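Local coordinates for RNA-binding protein RO60 (Deinococcus radiodurans, PDB 2NVO) that binds several small RNAs that accumulate during recovery from ultraviolet irradiation and contributes to the resistance of the bacterium to that irradiation, at residues L106-K111 / A122-L126; V157-E162 / A187-P193; L169-A173 / V203-M207; V286-N290 / L338-V343; R312-L316 / A354-V358. All coordinates share one frame; numbering follows the deposited sequence.

All five contacts lie in the TROVE horseshoe of helical HEAT-like repeats, and contact 5 also reaches the start of the VWFA-like domain that closes the ring. Contacts 1, 2 and 3 form a continuous run. Contact 1 touches contact 2 through Leu126 CD2 and Val160 CG2, 3.6 Å apart. Contact 2 touches contact 3 through Leu188 CD1 and Met207 CB, 3.5 Å apart, and their segments alternate along the chain. Contacts 4 and 5 lie at the two ends of the helix pair 315-326 and 341-354, with centres about 24 Å apart. Contacts 1 and 4 are farthest apart, about 50 Å between centres. None adjoins the calcium site of Ser372, Ser374 and Glu467.

Contact 1: residues L106-K111 / A122-L126; sequences LALIAK and AWDAL
Ala110 and Ala122 bring helices 100-112 and 116-129 together. Their CB atoms are 3.5 Å apart, and the segment axes approach to 9.2 Å. The N-to-C directions differ by 135°, so the helices run roughly antiparallel, consistent with the helical HEAT-like architecture of the TROVE horseshoe.

Leu106 can be followed outward from CB. CB points to the other helix, and CG is anti to the backbone N (chi1 -164°). CG lies beside the carbonyl oxygen of Ala122. There the side chain forks. Leu106 CD1 lies 3.8 Å from Ala122 O and also faces the methyls of Ala122 and Ala125. The other branch, Leu106 CD2, meets Leu126 CD1 at 3.6 Å. One leucine therefore spans a full turn of the partner helix. Ile109 adds its CG2 branch against the CB of Ala122, at 3.8 Å.

Trp123 closes the far end. The CB of Ala110 sits over one face of the indole, 3.8 Å from the centroid of the five-membered ring and 15° off its normal. This is a CH-pi contact. Lys111 bends at chi2 and chi3, and its CD comes obliquely to Trp123 CZ2 at 3.9 Å. Its NZ goes on to bond Gly148 O and Thr153 OG1. Helix 151-163 packs on Trp123 through Leu152, Thr153 and Val157.

The joint is thus built mainly from methyl groups and one aromatic face. Its fit rests on shape and the exclusion of water, while the lysine contributes its aliphatic stem and carries its charge to a polar site beside the contact.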
# COMPACT_ATOMS: atom_id res chain seq x y z
N LEU A 106 6.01 18.49 -4.16
CA LEU A 106 5.33 19.68 -3.65
C LEU A 106 6.28 20.58 -2.89
O LEU A 106 6.27 21.80 -3.07
CB LEU A 106 4.13 19.31 -2.77
CG LEU A 106 3.16 20.48 -2.52
CD1 LEU A 106 2.32 20.80 -3.76
CD2 LEU A 106 2.25 20.21 -1.34
N ALA A 107 7.11 19.99 -2.03
CA ALA A 107 8.14 20.74 -1.34
C ALA A 107 9.06 21.45 -2.32
O ALA A 107 9.37 22.63 -2.13
CB ALA A 107 8.94 19.84 -0.40
N LEU A 108 9.51 20.74 -3.35
CA LEU A 108 10.45 21.32 -4.32
C LEU A 108 9.86 22.55 -5.00
O LEU A 108 10.52 23.58 -5.12
CB LEU A 108 10.86 20.29 -5.39
CG LEU A 108 11.78 19.14 -5.01
CD1 LEU A 108 11.78 18.06 -6.09
CD2 LEU A 108 13.19 19.65 -4.74
N ILE A 109 8.63 22.42 -5.47
CA ILE A 109 7.93 23.54 -6.09
C ILE A 109 7.77 24.68 -5.08
O ILE A 109 8.22 25.81 -5.32
CB ILE A 109 6.56 23.11 -6.62
CG1 ILE A 109 6.69 21.95 -7.61
CG2 ILE A 109 5.85 24.30 -7.29
CD1 ILE A 109 5.35 21.36 -8.03
N ALA A 110 7.15 24.38 -3.95
CA ALA A 110 6.88 25.37 -2.92
C ALA A 110 8.13 26.11 -2.48
O ALA A 110 8.08 27.32 -2.22
CB ALA A 110 6.19 24.73 -1.72
N LYS A 111 9.25 25.40 -2.40
CA LYS A 111 10.46 25.97 -1.82
C LYS A 111 11.43 26.53 -2.85
O LYS A 111 12.18 27.45 -2.55
CB LYS A 111 11.20 24.95 -0.95
CG LYS A 111 10.41 24.44 0.24
CD LYS A 111 10.15 25.51 1.28
CE LYS A 111 11.45 26.04 1.88
NZ LYS A 111 11.22 26.77 3.16
N ALA A 122 1.75 26.00 -4.75
CA ALA A 122 2.16 24.78 -4.06
C ALA A 122 1.74 24.84 -2.60
O ALA A 122 1.07 23.94 -2.10
CB ALA A 122 3.66 24.57 -4.19
N TRP A 123 2.11 25.92 -1.91
CA TRP A 123 1.66 26.13 -0.54
C TRP A 123 0.15 26.03 -0.38
O TRP A 123 -0.32 25.37 0.55
CB TRP A 123 2.17 27.45 0.01
CG TRP A 123 3.63 27.42 0.37
CD1 TRP A 123 4.65 28.05 -0.29
CD2 TRP A 123 4.22 26.72 1.46
NE1 TRP A 123 5.85 27.78 0.34
CE2 TRP A 123 5.61 26.96 1.42
CE3 TRP A 123 3.71 25.91 2.48
CZ2 TRP A 123 6.49 26.43 2.35
CZ3 TRP A 123 4.59 25.38 3.41
CH2 TRP A 123 5.96 25.64 3.34
N ASP A 124 -0.60 26.65 -1.28
CA ASP A 124 -2.06 26.62 -1.20
C ASP A 124 -2.62 25.20 -1.30
O ASP A 124 -3.70 24.92 -0.78
CB ASP A 124 -2.69 27.50 -2.28
CG ASP A 124 -2.59 28.99 -1.97
OD1 ASP A 124 -2.38 29.36 -0.79
OD2 ASP A 124 -2.74 29.80 -2.92
N ALA A 125 -1.88 24.32 -1.96
CA ALA A 125 -2.29 22.92 -2.10
C ALA A 125 -1.87 22.04 -0.92
O ALA A 125 -2.39 20.95 -0.75
CB ALA A 125 -1.77 22.34 -3.40
N LEU A 126 -0.93 22.52 -0.10
CA LEU A 126 -0.43 21.71 1.02
C LEU A 126 -1.53 21.10 1.89
O LEU A 126 -1.46 19.92 2.24
CB LEU A 126 0.57 22.49 1.88
CG LEU A 126 1.26 21.63 2.93
CD1 LEU A 126 2.05 20.49 2.27
CD2 LEU A 126 2.18 22.45 3.81

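Contact 2: residues V157-E162 / A187-P193; sequences VANVYE and ALRKAHP
Tyr161 and Leu188 both hold CG anti to the carbonyl carbon, the tyrosine at chi1 -64°. These torsions bring the phenol ring and the leucine tip together between helices 151-163 and 184-191. Both helices belong to the horseshoe of HEAT-like repeats, within a region that probably binds RNA. The segment axes cross at -114° and come within 9.5 Å.

Leu188 CD2 sits above the centre of the Tyr161 ring, 3.5 Å from the centroid and 6° off the normal. The methyl is almost squarely over the face, a clear CH-pi contact. Ala187 approaches the same ring at its edge, with CB 3.3 Å from Tyr161 OH. Pro193 CG comes in obliquely, near CB and CD2 of the tyrosine.

The smaller residues fill the other end. Val157 puts CG1 against Ala191 CB at 3.8 Å. Ala158 CB faces the carbonyl oxygen of Ala191 at 3.5 Å. Helix 184-191 ends here. His192 takes positive phi, and the chain turns so that Pro193 faces the first helix.

Leu188 also packs on Leu204 and Met207 of helix 198-209, which links this joint to the next helix. Glu162 forms a salt bridge with Arg155 through OE1, and OE2 accepts a hydrogen bond from Lys194 N. Its stem lies across the proline: Glu162 CG is 3.8 Å from Pro193 CB.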
# COMPACT_ATOMS: atom_id res chain seq x y z
N VAL A 157 2.42 26.91 6.14
CA VAL A 157 2.26 25.92 7.20
C VAL A 157 1.10 26.29 8.13
O VAL A 157 0.26 25.44 8.46
CB VAL A 157 3.57 25.74 8.00
CG1 VAL A 157 3.36 24.75 9.14
CG2 VAL A 157 4.71 25.30 7.09
N ALA A 158 1.04 27.55 8.53
CA ALA A 158 -0.06 28.01 9.38
C ALA A 158 -1.41 27.73 8.73
O ALA A 158 -2.36 27.34 9.41
CB ALA A 158 0.08 29.51 9.70
N ASN A 159 -1.49 27.94 7.43
CA ASN A 159 -2.75 27.71 6.71
C ASN A 159 -3.23 26.27 6.85
O ASN A 159 -4.44 26.00 6.91
CB ASN A 159 -2.62 28.12 5.25
CG ASN A 159 -3.92 27.98 4.48
OD1 ASN A 159 -4.98 28.46 4.91
ND2 ASN A 159 -3.84 27.31 3.35
N VAL A 160 -2.29 25.34 6.95
CA VAL A 160 -2.63 23.94 7.16
C VAL A 160 -3.41 23.74 8.45
O VAL A 160 -4.44 23.06 8.45
CB VAL A 160 -1.37 23.03 7.15
CG1 VAL A 160 -1.75 21.61 7.54
CG2 VAL A 160 -0.73 23.05 5.79
N TYR A 161 -2.94 24.34 9.54
CA TYR A 161 -3.61 24.19 10.83
C TYR A 161 -4.90 25.00 10.91
O TYR A 161 -5.88 24.56 11.52
CB TYR A 161 -2.68 24.59 11.97
CG TYR A 161 -1.46 23.70 12.09
CD1 TYR A 161 -1.55 22.44 12.66
CD2 TYR A 161 -0.22 24.13 11.63
CE1 TYR A 161 -0.42 21.62 12.78
CE2 TYR A 161 0.90 23.33 11.73
CZ TYR A 161 0.79 22.07 12.30
OH TYR A 161 1.91 21.27 12.41
N GLU A 162 -4.90 26.17 10.30
CA GLU A 162 -6.07 27.05 10.35
C GLU A 162 -7.23 26.53 9.51
O GLU A 162 -8.38 26.95 9.69
CB GLU A 162 -5.67 28.46 9.91
CG GLU A 162 -4.77 29.16 10.92
CD GLU A 162 -4.11 30.39 10.35
OE1 GLU A 162 -4.29 30.64 9.14
OE2 GLU A 162 -3.40 31.10 11.11
N ALA A 187 6.51 22.78 14.35
CA ALA A 187 5.86 23.49 13.26
C ALA A 187 5.01 24.64 13.79
O ALA A 187 4.99 25.72 13.22
CB ALA A 187 5.00 22.53 12.44
N LEU A 188 4.29 24.39 14.88
CA LEU A 188 3.39 25.39 15.45
C LEU A 188 4.17 26.60 15.98
O LEU A 188 3.71 27.74 15.86
CB LEU A 188 2.50 24.77 16.53
CG LEU A 188 1.39 23.84 16.03
CD1 LEU A 188 0.70 23.10 17.17
CD2 LEU A 188 0.36 24.61 15.18
N ARG A 189 5.35 26.36 16.53
CA ARG A 189 6.19 27.42 17.08
C ARG A 189 6.77 28.30 15.98
O ARG A 189 7.08 29.46 16.21
CB ARG A 189 7.33 26.83 17.91
CG ARG A 189 6.87 26.09 19.15
CD ARG A 189 8.03 25.78 20.09
NE ARG A 189 7.59 24.92 21.17
CZ ARG A 189 7.77 23.60 21.19
NH1 ARG A 189 8.42 23.01 20.19
NH2 ARG A 189 7.31 22.89 22.21
N LYS A 190 6.94 27.72 14.80
CA LYS A 190 7.52 28.42 13.67
C LYS A 190 6.43 29.16 12.91
O LYS A 190 6.64 30.27 12.45
CB LYS A 190 8.23 27.43 12.74
CG LYS A 190 9.57 26.87 13.27
CD LYS A 190 10.76 27.57 12.64
CE LYS A 190 12.07 26.90 13.05
NZ LYS A 190 13.24 27.32 12.20
N ALA A 191 5.25 28.54 12.82
CA ALA A 191 4.15 29.02 11.97
C ALA A 191 3.11 29.90 12.67
O ALA A 191 2.46 30.71 12.02
CB ALA A 191 3.45 27.83 11.30
N HIS A 192 2.93 29.70 13.97
CA HIS A 192 1.99 30.48 14.79
C HIS A 192 0.59 30.60 14.21
O HIS A 192 0.13 31.71 13.96
CB HIS A 192 2.52 31.90 15.02
CG HIS A 192 3.95 31.95 15.46
ND1 HIS A 192 4.34 31.64 16.74
CD2 HIS A 192 5.08 32.30 14.79
CE1 HIS A 192 5.66 31.78 16.84
NE2 HIS A 192 6.12 32.17 15.67
N PRO A 193 -0.11 29.47 14.00
CA PRO A 193 -1.48 29.60 13.49
C PRO A 193 -2.41 30.26 14.50
O PRO A 193 -2.25 30.09 15.71
CB PRO A 193 -1.93 28.15 13.27
CG PRO A 193 -0.71 27.29 13.49
CD PRO A 193 0.24 28.08 14.33

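Contact 3: residues L169-A173 / V203-M207; sequences LALWA and VLKFM
Leu169 and Val203 make the tightest apolar touch between helices 166-175 and 198-209. Leu169 CD1 lies 3.5 Å from Val203 CG1, closer than usual van der Waals contact. Val203 holds CG1 between its backbone N and carbonyl carbon (chi1 66°), and this sets the branch against the leucine. Leu169 CD1 also meets Leu204 CD2, at 3.9 Å. The other valine branch, CG2, rests over the backbone of Ala170 and near Ala173 CB.

Ala173 is the second apolar centre. Its CB faces Met207 CG at 3.6 Å. The same methyl lies at the edge of the Phe206 ring, near its plane, 4.1 Å from CD2. It therefore sits among three side chains of the partner helix. The methionine chain bends at chi3 (70°), and Met207 CE reaches Trp172 CB at 4.1 Å. The indole beyond that CB packs edge-to-face with Tyr176, just after the end of helix 166-175.

One contact is mixed. Met207 SD is 3.8 Å from the carbonyl oxygen of Leu169.

Neighbouring helices cover the joint. Helix 184-191 supplies Gln184 to Trp172 and Met207, and helix 219-229 supplies Ile223 to Val203 and Phe206.

The segment axes are 9.8 Å apart, with an angle of 12° between their N-to-C directions. Such parallel stacking of non-consecutive helices is typical of alpha-helical repeat solenoids, here the TROVE horseshoe.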
# COMPACT_ATOMS: atom_id res chain seq x y z
N LEU A 169 -7.85 18.34 14.22
CA LEU A 169 -6.77 18.87 15.04
C LEU A 169 -6.56 18.00 16.27
O LEU A 169 -5.41 17.70 16.63
CB LEU A 169 -7.04 20.32 15.44
CG LEU A 169 -6.83 21.38 14.36
CD1 LEU A 169 -6.89 22.78 14.98
CD2 LEU A 169 -5.50 21.18 13.63
N ALA A 170 -7.66 17.62 16.91
CA ALA A 170 -7.61 16.82 18.13
C ALA A 170 -6.97 15.48 17.83
O ALA A 170 -6.19 14.95 18.62
CB ALA A 170 -9.00 16.64 18.71
N LEU A 171 -7.32 14.94 16.66
CA LEU A 171 -6.78 13.68 16.19
C LEU A 171 -5.27 13.78 16.02
O LEU A 171 -4.52 12.90 16.47
CB LEU A 171 -7.43 13.29 14.86
CG LEU A 171 -6.88 12.04 14.17
CD1 LEU A 171 -7.18 10.79 14.99
CD2 LEU A 171 -7.42 11.90 12.74
N TRP A 172 -4.82 14.85 15.37
CA TRP A 172 -3.39 15.09 15.19
C TRP A 172 -2.72 15.24 16.54
O TRP A 172 -1.59 14.79 16.72
CB TRP A 172 -3.14 16.36 14.36
CG TRP A 172 -3.44 16.21 12.89
CD1 TRP A 172 -4.27 15.29 12.30
CD2 TRP A 172 -2.94 17.03 11.83
NE1 TRP A 172 -4.30 15.48 10.94
CE2 TRP A 172 -3.49 16.54 10.62
CE3 TRP A 172 -2.08 18.13 11.77
CZ2 TRP A 172 -3.21 17.12 9.38
CZ3 TRP A 172 -1.80 18.71 10.54
CH2 TRP A 172 -2.36 18.19 9.36
N ALA A 173 -3.43 15.83 17.50
CA ALA A 173 -2.86 16.09 18.82
C ALA A 173 -2.54 14.80 19.59
O ALA A 173 -1.66 14.79 20.46
CB ALA A 173 -3.78 16.98 19.65
N VAL A 203 -6.83 23.74 21.10
CA VAL A 203 -6.15 22.49 20.76
C VAL A 203 -4.77 22.77 20.18
O VAL A 203 -3.85 21.96 20.33
CB VAL A 203 -6.96 21.61 19.78
CG1 VAL A 203 -7.08 22.28 18.43
CG2 VAL A 203 -6.28 20.25 19.60
N LEU A 204 -4.63 23.90 19.51
CA LEU A 204 -3.34 24.31 18.97
C LEU A 204 -2.41 24.60 20.15
O LEU A 204 -1.26 24.15 20.17
CB LEU A 204 -3.48 25.52 18.06
CG LEU A 204 -4.18 25.25 16.72
CD1 LEU A 204 -4.33 26.51 15.88
CD2 LEU A 204 -3.43 24.19 15.93
N LYS A 205 -2.93 25.33 21.13
CA LYS A 205 -2.17 25.61 22.34
C LYS A 205 -1.76 24.32 23.04
O LYS A 205 -0.63 24.21 23.52
CB LYS A 205 -2.96 26.50 23.30
CG LYS A 205 -2.11 27.07 24.43
CD LYS A 205 -2.98 27.72 25.51
CE LYS A 205 -2.14 28.26 26.66
NZ LYS A 205 -1.46 29.55 26.33
N PHE A 206 -2.67 23.36 23.11
CA PHE A 206 -2.36 22.09 23.77
C PHE A 206 -1.27 21.34 23.02
O PHE A 206 -0.41 20.70 23.64
CB PHE A 206 -3.60 21.20 23.88
CG PHE A 206 -3.28 19.78 24.25
CD1 PHE A 206 -3.13 19.42 25.58
CD2 PHE A 206 -3.11 18.82 23.28
CE1 PHE A 206 -2.83 18.11 25.93
CE2 PHE A 206 -2.80 17.51 23.62
CZ PHE A 206 -2.66 17.16 24.95
N MET A 207 -1.31 21.42 21.70
CA MET A 207 -0.33 20.73 20.85
C MET A 207 1.07 21.27 21.06
O MET A 207 2.06 20.60 20.77
CB MET A 207 -0.74 20.82 19.38
CG MET A 207 -1.95 19.96 19.03
SD MET A 207 -2.63 20.21 17.37
CE MET A 207 -1.34 19.52 16.33

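Contact 4: residues V286-N290 / L338-V343; sequences VLTPN and LPVPRV
Pro289 and Leu338 meet at the outer end of this contact. The CG corner of the proline ring presses on the CD2 methyl of Leu338 at 3.4 Å, tighter than usual van der Waals contact. The two side chains cross at about a right angle, with the ring corner set against one branch of the leucine. Leu338 CG follows behind, near the proline CG and CD.

Val340 is the main bump. Its CG2 methyl fits against the Thr288-Pro289 peptide link. Val340 CG2 lies 3.5 Å from Pro289 N and close to Thr288 C, so it touches mostly backbone. This branch is anti to the carbonyl carbon of Val340, which turns it onto the loop. Pro289 CD lines one side of the hollow, 3.9 Å from Val340 CG2. Leu287 lines another part with its carbonyl oxygen and, more loosely, its CG. Deeper in, Leu287 CD1 approaches Val343 CG2 at 4.3 Å.

A water bridges the two backbones beside this packing. It donates to Leu287 O at 2.7 Å and to Leu338 O at 2.8 Å. Both carbonyls thereby gain a partner.

Val340 is the N-cap residue of helix 341-354, and Tyr325 OH bonds to its N. Tyr325, from helix 315-326, also packs on Leu287 and Val343. The contact thus joins the loop between helices 271-283 and 292-302 to the start of helix 341-354.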
# COMPACT_ATOMS: atom_id res chain seq x y z
N VAL A 286 -9.08 -13.80 23.66
CA VAL A 286 -10.42 -13.47 23.20
C VAL A 286 -11.00 -14.49 22.19
O VAL A 286 -12.20 -14.78 22.19
CB VAL A 286 -10.43 -12.07 22.57
CG1 VAL A 286 -11.70 -11.87 21.74
CG2 VAL A 286 -10.29 -11.01 23.64
N LEU A 287 -10.14 -15.02 21.33
CA LEU A 287 -10.56 -15.84 20.20
C LEU A 287 -9.98 -17.25 20.30
O LEU A 287 -8.85 -17.50 19.87
CB LEU A 287 -10.10 -15.15 18.91
CG LEU A 287 -10.52 -15.57 17.50
CD1 LEU A 287 -12.05 -15.55 17.29
CD2 LEU A 287 -9.86 -14.63 16.50
N THR A 288 -10.74 -18.17 20.88
CA THR A 288 -10.25 -19.52 21.17
C THR A 288 -11.23 -20.59 20.71
O THR A 288 -12.43 -20.37 20.69
CB THR A 288 -9.97 -19.71 22.68
OG1 THR A 288 -11.21 -19.89 23.38
CG2 THR A 288 -9.25 -18.49 23.24
N PRO A 289 -10.71 -21.77 20.36
CA PRO A 289 -11.43 -22.89 19.74
C PRO A 289 -12.64 -23.40 20.53
O PRO A 289 -13.44 -24.15 19.97
CB PRO A 289 -10.36 -23.98 19.65
CG PRO A 289 -9.31 -23.56 20.63
CD PRO A 289 -9.28 -22.08 20.48
N ASN A 290 -12.78 -23.01 21.79
CA ASN A 290 -13.91 -23.48 22.58
C ASN A 290 -14.83 -22.34 23.03
O ASN A 290 -15.69 -22.54 23.90
CB ASN A 290 -13.42 -24.30 23.79
CG ASN A 290 -12.95 -25.70 23.40
OD1 ASN A 290 -13.68 -26.47 22.77
ND2 ASN A 290 -11.73 -26.04 23.80
N LEU A 338 -3.73 -19.75 19.78
CA LEU A 338 -4.22 -21.00 19.21
C LEU A 338 -5.23 -20.71 18.10
O LEU A 338 -6.40 -20.41 18.37
CB LEU A 338 -4.85 -21.87 20.29
CG LEU A 338 -5.42 -23.19 19.77
CD1 LEU A 338 -4.36 -23.95 18.99
CD2 LEU A 338 -5.95 -24.04 20.92
N PRO A 339 -4.78 -20.82 16.84
CA PRO A 339 -5.62 -20.52 15.68
C PRO A 339 -6.89 -21.34 15.72
O PRO A 339 -6.81 -22.56 15.90
CB PRO A 339 -4.76 -20.98 14.49
CG PRO A 339 -3.34 -20.97 15.01
CD PRO A 339 -3.46 -21.37 16.45
N VAL A 340 -8.04 -20.69 15.59
CA VAL A 340 -9.31 -21.40 15.49
C VAL A 340 -9.56 -21.85 14.07
O VAL A 340 -9.65 -21.02 13.17
CB VAL A 340 -10.49 -20.50 15.90
CG1 VAL A 340 -11.79 -21.27 15.75
CG2 VAL A 340 -10.32 -19.99 17.32
N PRO A 341 -9.69 -23.16 13.85
CA PRO A 341 -9.79 -23.73 12.50
C PRO A 341 -10.91 -23.12 11.66
O PRO A 341 -10.68 -22.77 10.51
CB PRO A 341 -10.08 -25.21 12.77
CG PRO A 341 -9.41 -25.47 14.08
CD PRO A 341 -9.66 -24.21 14.88
N ARG A 342 -12.10 -22.97 12.23
CA ARG A 342 -13.22 -22.45 11.44
C ARG A 342 -13.02 -20.98 11.06
O ARG A 342 -13.66 -20.49 10.14
CB ARG A 342 -14.56 -22.70 12.15
CG ARG A 342 -15.07 -24.14 11.99
CD ARG A 342 -16.35 -24.42 12.79
NE ARG A 342 -17.48 -23.68 12.26
CZ ARG A 342 -17.99 -22.59 12.82
NH1 ARG A 342 -17.47 -22.13 13.95
NH2 ARG A 342 -19.02 -21.97 12.25
N VAL A 343 -12.14 -20.28 11.77
CA VAL A 343 -11.80 -18.90 11.40
C VAL A 343 -10.84 -18.95 10.21
O VAL A 343 -11.01 -18.21 9.24
CB VAL A 343 -11.15 -18.11 12.57
CG1 VAL A 343 -10.61 -16.77 12.10
CG2 VAL A 343 -12.16 -17.89 13.71
O HOH W 1 -6.96 -17.71 18.00

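Contact 5: residues R312-L316 / A354-V358; sequences RIHPL and AFGNV
Pro315 and Ala354 mark the closest backbone approach, with CA atoms 5.0 Å apart. Arg312 takes positive phi (53°) and ends the preceding helix in a Schellman motif. His314 then serves as N-cap of helix 315-326. Its ND1 accepts from Leu316 N at 3.1 Å, with the donor tilted 17° from the ring plane. In 354-358 the backbone keeps two turn-like bonds, Asn357 N to Ala354 O (3.0 Å) and Val358 N to Phe355 O. Most of this segment is probably part of the VWFA-like domain.

Pro315 is the hub. Its CG lies over one face of the Phe355 ring, 4.1 Å from the centroid and 26° off the normal, a CH-pi contact. Its CD meets Val358 CG2 at 3.6 Å, where the two side chains cross at about a right angle. Ala354 CB packs against the backbone of 313-315, 3.3 Å from Ile313 O. Val358 CG2 also approaches the His314 ring obliquely.

Phe355 has further partners: Arg401 makes a cation-pi contact with it, and Phe351 packs edge-to-face. Between the two segments the chemistry is mainly apolar, apart from a methyl lying against the Ile313 carbonyl. The proline fits by shape against methyl groups and an aromatic face, while the histidine spends ND1 on capping its own helix.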
# COMPACT_ATOMS: atom_id res chain seq x y z
N ARG A 312 -12.97 -2.81 0.59
CA ARG A 312 -12.11 -3.03 -0.57
C ARG A 312 -11.02 -4.08 -0.29
O ARG A 312 -9.85 -3.88 -0.63
CB ARG A 312 -11.47 -1.71 -1.01
CG ARG A 312 -12.47 -0.64 -1.41
CD ARG A 312 -11.83 0.46 -2.25
NE ARG A 312 -11.43 1.63 -1.47
CZ ARG A 312 -10.22 1.82 -0.94
NH1 ARG A 312 -9.27 0.90 -1.09
NH2 ARG A 312 -9.96 2.92 -0.26
N ILE A 313 -11.42 -5.19 0.33
CA ILE A 313 -10.48 -6.25 0.66
C ILE A 313 -10.07 -7.01 -0.60
O ILE A 313 -10.92 -7.48 -1.36
CB ILE A 313 -11.06 -7.24 1.71
CG1 ILE A 313 -11.48 -6.49 2.98
CG2 ILE A 313 -10.04 -8.32 2.06
CD1 ILE A 313 -10.44 -5.53 3.49
N HIS A 314 -8.76 -7.08 -0.82
CA HIS A 314 -8.22 -7.76 -1.98
C HIS A 314 -8.08 -9.22 -1.57
O HIS A 314 -7.87 -9.50 -0.41
CB HIS A 314 -6.87 -7.16 -2.33
CG HIS A 314 -6.32 -7.63 -3.64
ND1 HIS A 314 -5.59 -8.80 -3.76
CD2 HIS A 314 -6.37 -7.09 -4.88
CE1 HIS A 314 -5.22 -8.95 -5.01
NE2 HIS A 314 -5.69 -7.94 -5.71
N PRO A 315 -8.21 -10.15 -2.53
CA PRO A 315 -8.06 -11.55 -2.15
C PRO A 315 -6.73 -11.84 -1.42
O PRO A 315 -6.73 -12.61 -0.47
CB PRO A 315 -8.16 -12.29 -3.49
CG PRO A 315 -8.95 -11.36 -4.37
CD PRO A 315 -8.55 -9.98 -3.95
N LEU A 316 -5.63 -11.22 -1.85
CA LEU A 316 -4.34 -11.36 -1.18
C LEU A 316 -4.34 -10.83 0.27
O LEU A 316 -3.56 -11.29 1.10
CB LEU A 316 -3.24 -10.68 -1.98
CG LEU A 316 -2.88 -11.41 -3.27
CD1 LEU A 316 -1.82 -10.62 -4.03
CD2 LEU A 316 -2.39 -12.82 -2.93
N ALA A 354 -13.64 -12.03 -2.18
CA ALA A 354 -12.96 -10.78 -2.50
C ALA A 354 -12.68 -10.59 -4.00
O ALA A 354 -12.46 -9.48 -4.45
CB ALA A 354 -11.66 -10.64 -1.67
N PHE A 355 -12.68 -11.68 -4.77
CA PHE A 355 -12.47 -11.58 -6.22
C PHE A 355 -13.48 -10.64 -6.87
O PHE A 355 -13.15 -9.91 -7.80
CB PHE A 355 -12.58 -12.95 -6.88
CG PHE A 355 -11.36 -13.79 -6.75
CD1 PHE A 355 -10.59 -14.08 -7.87
CD2 PHE A 355 -10.97 -14.29 -5.52
CE1 PHE A 355 -9.45 -14.87 -7.75
CE2 PHE A 355 -9.85 -15.09 -5.41
CZ PHE A 355 -9.09 -15.37 -6.52
N GLY A 356 -14.71 -10.64 -6.36
CA GLY A 356 -15.76 -9.81 -6.91
C GLY A 356 -15.50 -8.32 -6.77
O GLY A 356 -16.16 -7.51 -7.43
N ASN A 357 -14.54 -7.95 -5.94
CA ASN A 357 -14.24 -6.54 -5.72
C ASN A 357 -12.88 -6.07 -6.26
O ASN A 357 -12.43 -4.97 -5.96
CB ASN A 357 -14.39 -6.21 -4.24
CG ASN A 357 -15.72 -6.72 -3.65
OD1 ASN A 357 -15.74 -7.35 -2.60
ND2 ASN A 357 -16.82 -6.48 -4.36
N VAL A 358 -12.22 -6.91 -7.06
CA VAL A 358 -10.97 -6.51 -7.71
C VAL A 358 -11.26 -5.60 -8.91
O VAL A 358 -12.07 -5.93 -9.76
CB VAL A 358 -10.17 -7.74 -8.21
CG1 VAL A 358 -9.04 -7.32 -9.13
CG2 VAL A 358 -9.63 -8.54 -7.02